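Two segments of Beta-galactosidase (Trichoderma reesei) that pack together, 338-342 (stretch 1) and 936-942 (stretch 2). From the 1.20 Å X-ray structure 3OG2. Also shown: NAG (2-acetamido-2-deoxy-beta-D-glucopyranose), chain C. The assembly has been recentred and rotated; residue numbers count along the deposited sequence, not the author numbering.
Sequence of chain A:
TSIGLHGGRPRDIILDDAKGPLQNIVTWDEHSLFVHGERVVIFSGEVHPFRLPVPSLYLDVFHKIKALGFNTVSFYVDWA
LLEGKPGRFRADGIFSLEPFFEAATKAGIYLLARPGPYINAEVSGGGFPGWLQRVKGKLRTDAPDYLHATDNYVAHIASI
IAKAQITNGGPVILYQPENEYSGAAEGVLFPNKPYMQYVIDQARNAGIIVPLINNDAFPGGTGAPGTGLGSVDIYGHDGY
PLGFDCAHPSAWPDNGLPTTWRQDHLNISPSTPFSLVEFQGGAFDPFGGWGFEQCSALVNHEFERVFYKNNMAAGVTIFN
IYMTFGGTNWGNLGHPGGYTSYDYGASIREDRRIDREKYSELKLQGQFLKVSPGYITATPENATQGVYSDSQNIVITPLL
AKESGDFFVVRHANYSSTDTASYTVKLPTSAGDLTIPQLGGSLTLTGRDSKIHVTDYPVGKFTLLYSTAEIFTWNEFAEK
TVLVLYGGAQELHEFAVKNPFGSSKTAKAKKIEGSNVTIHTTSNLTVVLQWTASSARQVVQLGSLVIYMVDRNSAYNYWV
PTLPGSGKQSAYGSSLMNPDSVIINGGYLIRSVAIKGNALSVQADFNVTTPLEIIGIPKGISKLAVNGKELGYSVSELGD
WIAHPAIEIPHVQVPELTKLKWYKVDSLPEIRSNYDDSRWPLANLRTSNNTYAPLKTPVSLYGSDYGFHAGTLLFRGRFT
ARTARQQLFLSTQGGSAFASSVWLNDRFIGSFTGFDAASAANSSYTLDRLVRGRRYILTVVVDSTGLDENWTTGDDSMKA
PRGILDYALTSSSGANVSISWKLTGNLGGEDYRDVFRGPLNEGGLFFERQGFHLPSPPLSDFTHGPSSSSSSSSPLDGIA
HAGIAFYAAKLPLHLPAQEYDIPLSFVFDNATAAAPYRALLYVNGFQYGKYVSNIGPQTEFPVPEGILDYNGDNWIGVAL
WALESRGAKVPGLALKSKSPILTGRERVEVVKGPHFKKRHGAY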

ATOM      1  N   GLY A 338      -5.820 -11.727   5.057  1.00  7.73           N
ATOM      2  CA  GLY A 338      -4.426 -11.314   5.059  1.00  8.28           C
ATOM      3  C   GLY A 338      -3.891 -11.465   6.476  1.00  6.64           C
ATOM      4  O   GLY A 338      -4.603 -11.833   7.400  1.00  8.24           O
ATOM      5  N   TYR A 339      -2.602 -11.164   6.598  1.00  7.16           N
ATOM      6  CA  TYR A 339      -1.896 -11.275   7.874  1.00  6.89           C
ATOM      7  C   TYR A 339      -1.329  -9.919   8.225  1.00  6.69           C
ATOM      8  O   TYR A 339      -1.862  -8.895   7.797  1.00  9.36           O
ATOM      9  N   THR A 340      -0.293  -9.846   9.080  1.00  6.64           N
ATOM     10  CA  THR A 340       0.102  -8.512   9.566  1.00  6.89           C
ATOM     11  C   THR A 340       0.678  -7.659   8.465  1.00  6.63           C
ATOM     12  O   THR A 340       0.350  -6.476   8.332  1.00  8.10           O
ATOM     13  N   SER A 341       1.578  -8.193   7.652  1.00  6.53           N
ATOM     14  CA  SER A 341       2.179  -7.357   6.642  1.00  7.04           C
ATOM     15  C   SER A 341       1.178  -6.929   5.575  1.00  7.25           C
ATOM     16  O   SER A 341       0.363  -7.718   5.101  1.00  7.58           O
ATOM     17  N   TYR A 342       1.306  -5.683   5.092  1.00  7.10           N
ATOM     18  CA  TYR A 342       0.615  -5.276   3.854  1.00  7.78           C
ATOM     19  C   TYR A 342       1.685  -4.747   2.881  1.00  6.25           C
ATOM     20  O   TYR A 342       1.475  -3.815   2.121  1.00  7.12           O
ATOM     21  N   GLY A 936       1.612 -19.554   9.115  1.00  9.71           N
ATOM     22  CA  GLY A 936       2.514 -18.722   8.334  1.00 10.41           C
ATOM     23  C   GLY A 936       1.784 -17.759   7.424  1.00 10.33           C
ATOM     24  O   GLY A 936       0.552 -17.609   7.492  1.00 10.01           O
ATOM     25  N   PRO A 937       2.483 -17.083   6.506  1.00  9.42           N
ATOM     26  CA  PRO A 937       3.911 -17.308   6.214  1.00  9.39           C
ATOM     27  C   PRO A 937       4.843 -16.327   6.891  1.00 10.32           C
ATOM     28  O   PRO A 937       6.077 -16.414   6.716  1.00 12.94           O
ATOM     29  N   GLN A 938       4.293 -15.344   7.629  1.00  9.08           N
ATOM     30  CA  GLN A 938       5.210 -14.275   8.104  1.00  8.92           C
ATOM     31  C   GLN A 938       6.110 -14.664   9.271  1.00  9.28           C
ATOM     32  O   GLN A 938       5.596 -15.119  10.299  1.00  9.60           O
ATOM     33  N   THR A 939       7.402 -14.437   9.104  1.00  9.26           N
ATOM     34  CA  THR A 939       8.356 -14.654  10.196  1.00  9.97           C
ATOM     35  C   THR A 939       9.080 -13.364  10.555  1.00  9.49           C
ATOM     36  O   THR A 939       9.633 -13.245  11.641  1.00 11.58           O
ATOM     37  N   GLU A 940       9.085 -12.365   9.650  1.00  9.09           N
ATOM     38  CA  GLU A 940       9.829 -11.110   9.857  1.00  9.53           C
ATOM     39  C   GLU A 940       8.826  -9.980   9.942  1.00  8.78           C
ATOM     40  O   GLU A 940       8.011  -9.780   8.996  1.00  9.53           O
ATOM     41  N   PHE A 941       8.856  -9.227  11.038  1.00  8.70           N
ATOM     42  CA  PHE A 941       7.873  -8.201  11.407  1.00  8.22           C
ATOM     43  C   PHE A 941       8.537  -6.843  11.475  1.00  8.11           C
ATOM     44  O   PHE A 941       9.150  -6.536  12.508  1.00  8.62           O
ATOM     45  N   PRO A 942       8.486  -6.052  10.411  1.00  7.70           N
ATOM     46  CA  PRO A 942       9.132  -4.715  10.457  1.00  8.29           C
ATOM     47  C   PRO A 942       8.320  -3.812  11.363  1.00  7.74           C
ATOM     48  O   PRO A 942       7.065  -3.924  11.448  1.00  9.22           O
TER

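The contact is small, about 250 Å² summed over both sides, and it is organised around one extended glutamine. Q938 points its CA-to-CB bond toward stretch 1 and runs out with chi1 and chi2 both t (-171° and 168°), so its amide reaches the backbone of the opposing loop. The carboxamide is then fixed from both ends. Q938 OE1 accepts a hydrogen bond from the backbone N of S341 at 3.1 Å, with an N-H...O angle of 142°, while Q938 NE2 donates to E940 O within its own stretch at 2.9 Å and a nearly straight 171°. A chi3 of 11° suits this arrangement, and the two partners settle the orientation of the amide: the oxygen must face the NH donor, the nitrogen the carbonyl. The rule to read here is that an extended tt glutamine, tied through NE2 to its own stretch, is held ready to present OE1 to the NH groups of the facing loop.

A water completes the setting. It accepts from the backbone N of T340 at 3.2 Å and donates to Q938 OE1 at 2.8 Å, so that one side-chain oxygen serves two consecutive backbone NH groups, the second directly and the first through the water. The three residues of stretch 1 that make contact, Y339, T340 and S341, all direct CA-to-CB toward stretch 2, and each lies close to the glutamine.

Y339 adopts chi1 p (51°) with chi2 at -91°, which lays its ring beside P937. The proline's CD sits over one face, 3.7 Å from the ring centroid and 24° off the normal, a CH-pi contact whose closest atoms are Y339 CE1 and P937 CD at 3.4 Å. A cis peptide bond precedes this proline, whose ring is C-gamma endo. The same tyrosine ring meets Q938 at its edge, with Y339 CD2 3.2 Å from Q938 OE1, while its OH is hydrogen-bonded elsewhere in the structure.

T340, in the m rotamer (-52°), places CB 3.3 Å from Q938 OE1 and OG1 3.8 Å from CE2 of F941, at the edge of that ring. F941 starts sideways, but with chi1 m (-66°) and chi2 86° its ring end comes nearer to stretch 1. S341 is t (179°); its CB packs 3.6 Å from Q938 NE2.

At the start of stretch 2, G936 has a positive phi of 74°, which by itself favours glycine, and its CA lies 3.4 Å from NAG C7. An ideal CB here would clash with NAG O3 at 2.8 Å.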

ATOM      1  CB  TYR A 339      -0.923 -12.458   7.831  1.00  7.74           C
ATOM      2  CG  TYR A 339      -0.005 -12.497   6.649  1.00  7.79           C
ATOM      3  CD1 TYR A 339      -0.363 -13.196   5.455  1.00  7.99           C
ATOM      4  CD2 TYR A 339       1.241 -11.836   6.694  1.00  7.41           C
ATOM      5  CE1 TYR A 339       0.520 -13.207   4.370  1.00  8.09           C
ATOM      6  CE2 TYR A 339       2.093 -11.866   5.597  1.00  8.73           C
ATOM      7  CZ  TYR A 339       1.715 -12.550   4.445  1.00  8.80           C
ATOM      8  OH  TYR A 339       2.579 -12.582   3.379  1.00 10.18           O
ATOM      9  CB  THR A 340       1.151  -8.624  10.691  1.00  7.32           C
ATOM     10  OG1 THR A 340       0.655  -9.515  11.672  1.00  8.31           O
ATOM     11  CG2 THR A 340       1.304  -7.241  11.315  1.00  8.14           C
ATOM     12  CB  SER A 341       3.317  -8.192   5.981  1.00  7.80           C
ATOM     13  OG  SER A 341       3.946  -7.401   4.937  1.00  7.69           O
ATOM     14  CB  TYR A 342      -0.425  -4.209   4.080  1.00  7.14           C
ATOM     15  CG  TYR A 342      -1.545  -4.154   3.039  1.00  6.58           C
ATOM     16  CD1 TYR A 342      -2.302  -5.278   2.668  1.00  7.00           C
ATOM     17  CD2 TYR A 342      -1.823  -2.945   2.412  1.00  6.89           C
ATOM     18  CE1 TYR A 342      -3.322  -5.190   1.707  1.00  7.01           C
ATOM     19  CE2 TYR A 342      -2.871  -2.832   1.454  1.00  7.17           C
ATOM     20  CZ  TYR A 342      -3.579  -3.982   1.128  1.00  7.48           C
ATOM     21  OH  TYR A 342      -4.590  -3.806   0.219  1.00  7.96           O
ATOM     22  CB  PRO A 937       3.950 -17.018   4.696  1.00 10.17           C
ATOM     23  CG  PRO A 937       3.011 -15.849   4.582  1.00 10.01           C
ATOM     24  CD  PRO A 937       1.877 -16.111   5.549  1.00 10.11           C
ATOM     25  CB  GLN A 938       4.352 -13.049   8.476  1.00  8.77           C
ATOM     26  CG  GLN A 938       5.242 -11.821   8.773  1.00  9.23           C
ATOM     27  CD  GLN A 938       4.450 -10.544   8.845  1.00  7.54           C
ATOM     28  OE1 GLN A 938       3.192 -10.531   8.879  1.00  8.47           O
ATOM     29  NE2 GLN A 938       5.169  -9.424   8.870  1.00  7.94           N
ATOM     30  CB  THR A 939       9.430 -15.698   9.820  1.00 11.21           C
ATOM     31  OG1 THR A 939      10.009 -15.349   8.534  1.00 13.52           O
ATOM     32  CG2 THR A 939       8.844 -17.111   9.716  1.00 14.12           C
ATOM     33  CB  GLU A 940      10.817 -10.936   8.711  1.00 11.72           C
ATOM     34  CG  GLU A 940      11.504  -9.559   8.765  1.00 13.65           C
ATOM     35  CD  GLU A 940      12.754  -9.485   7.943  1.00 17.83           C
ATOM     36  OE1 GLU A 940      13.161 -10.459   7.281  1.00 25.19           O
ATOM     37  OE2 GLU A 940      13.384  -8.399   7.959  1.00 19.93           O
ATOM     38  CB  PHE A 941       7.215  -8.549  12.781  1.00  7.86           C
ATOM     39  CG  PHE A 941       6.384  -9.817  12.621  1.00  8.25           C
ATOM     40  CD1 PHE A 941       6.921 -11.075  12.749  1.00  9.53           C
ATOM     41  CD2 PHE A 941       5.004  -9.704  12.313  1.00  8.70           C
ATOM     42  CE1 PHE A 941       6.129 -12.239  12.611  1.00  9.95           C
ATOM     43  CE2 PHE A 941       4.205 -10.853  12.209  1.00  8.26           C
ATOM     44  CZ  PHE A 941       4.762 -12.103  12.335  1.00  9.89           C
ATOM     45  CB  PRO A 942       9.008  -4.205   9.021  1.00  9.59           C
ATOM     46  CG  PRO A 942       7.852  -4.955   8.455  1.00 12.92           C
ATOM     47  CD  PRO A 942       7.872  -6.314   9.105  1.00  8.87           C
TER
HETATM   48  C1  NAG C   1       6.582 -22.999   9.927  1.00 14.32           C
HETATM   49  C2  NAG C   1       5.618 -22.199   9.034  1.00 12.47           C
HETATM   50  C3  NAG C   1       4.381 -23.071   8.773  1.00 12.84           C
HETATM   51  C4  NAG C   1       4.779 -24.413   8.141  1.00 15.89           C
HETATM   52  C5  NAG C   1       5.896 -25.073   8.984  1.00 19.25           C
HETATM   53  C6  NAG C   1       6.447 -26.328   8.313  1.00 28.12           C
HETATM   54  C7  NAG C   1       5.582 -19.787   9.427  1.00 11.36           C
HETATM   55  C8  NAG C   1       5.352 -18.706  10.474  1.00 13.42           C
HETATM   56  N2  NAG C   1       5.206 -21.003   9.784  1.00 11.95           N
HETATM   57  O3  NAG C   1       3.482 -22.352   7.946  1.00 14.69           O
HETATM   58  O4  NAG C   1       3.658 -25.279   8.207  1.00 16.81           O
HETATM   59  O5  NAG C   1       6.954 -24.166   9.213  1.00 16.61           O
HETATM   60  O6  NAG C   1       7.271 -26.996   9.291  1.00 37.15           O
HETATM   61  O7  NAG C   1       6.127 -19.545   8.364  1.00 16.04           O
HETATM   62  O   HOH W   1       1.410 -12.310  10.106  1.00  8.20           O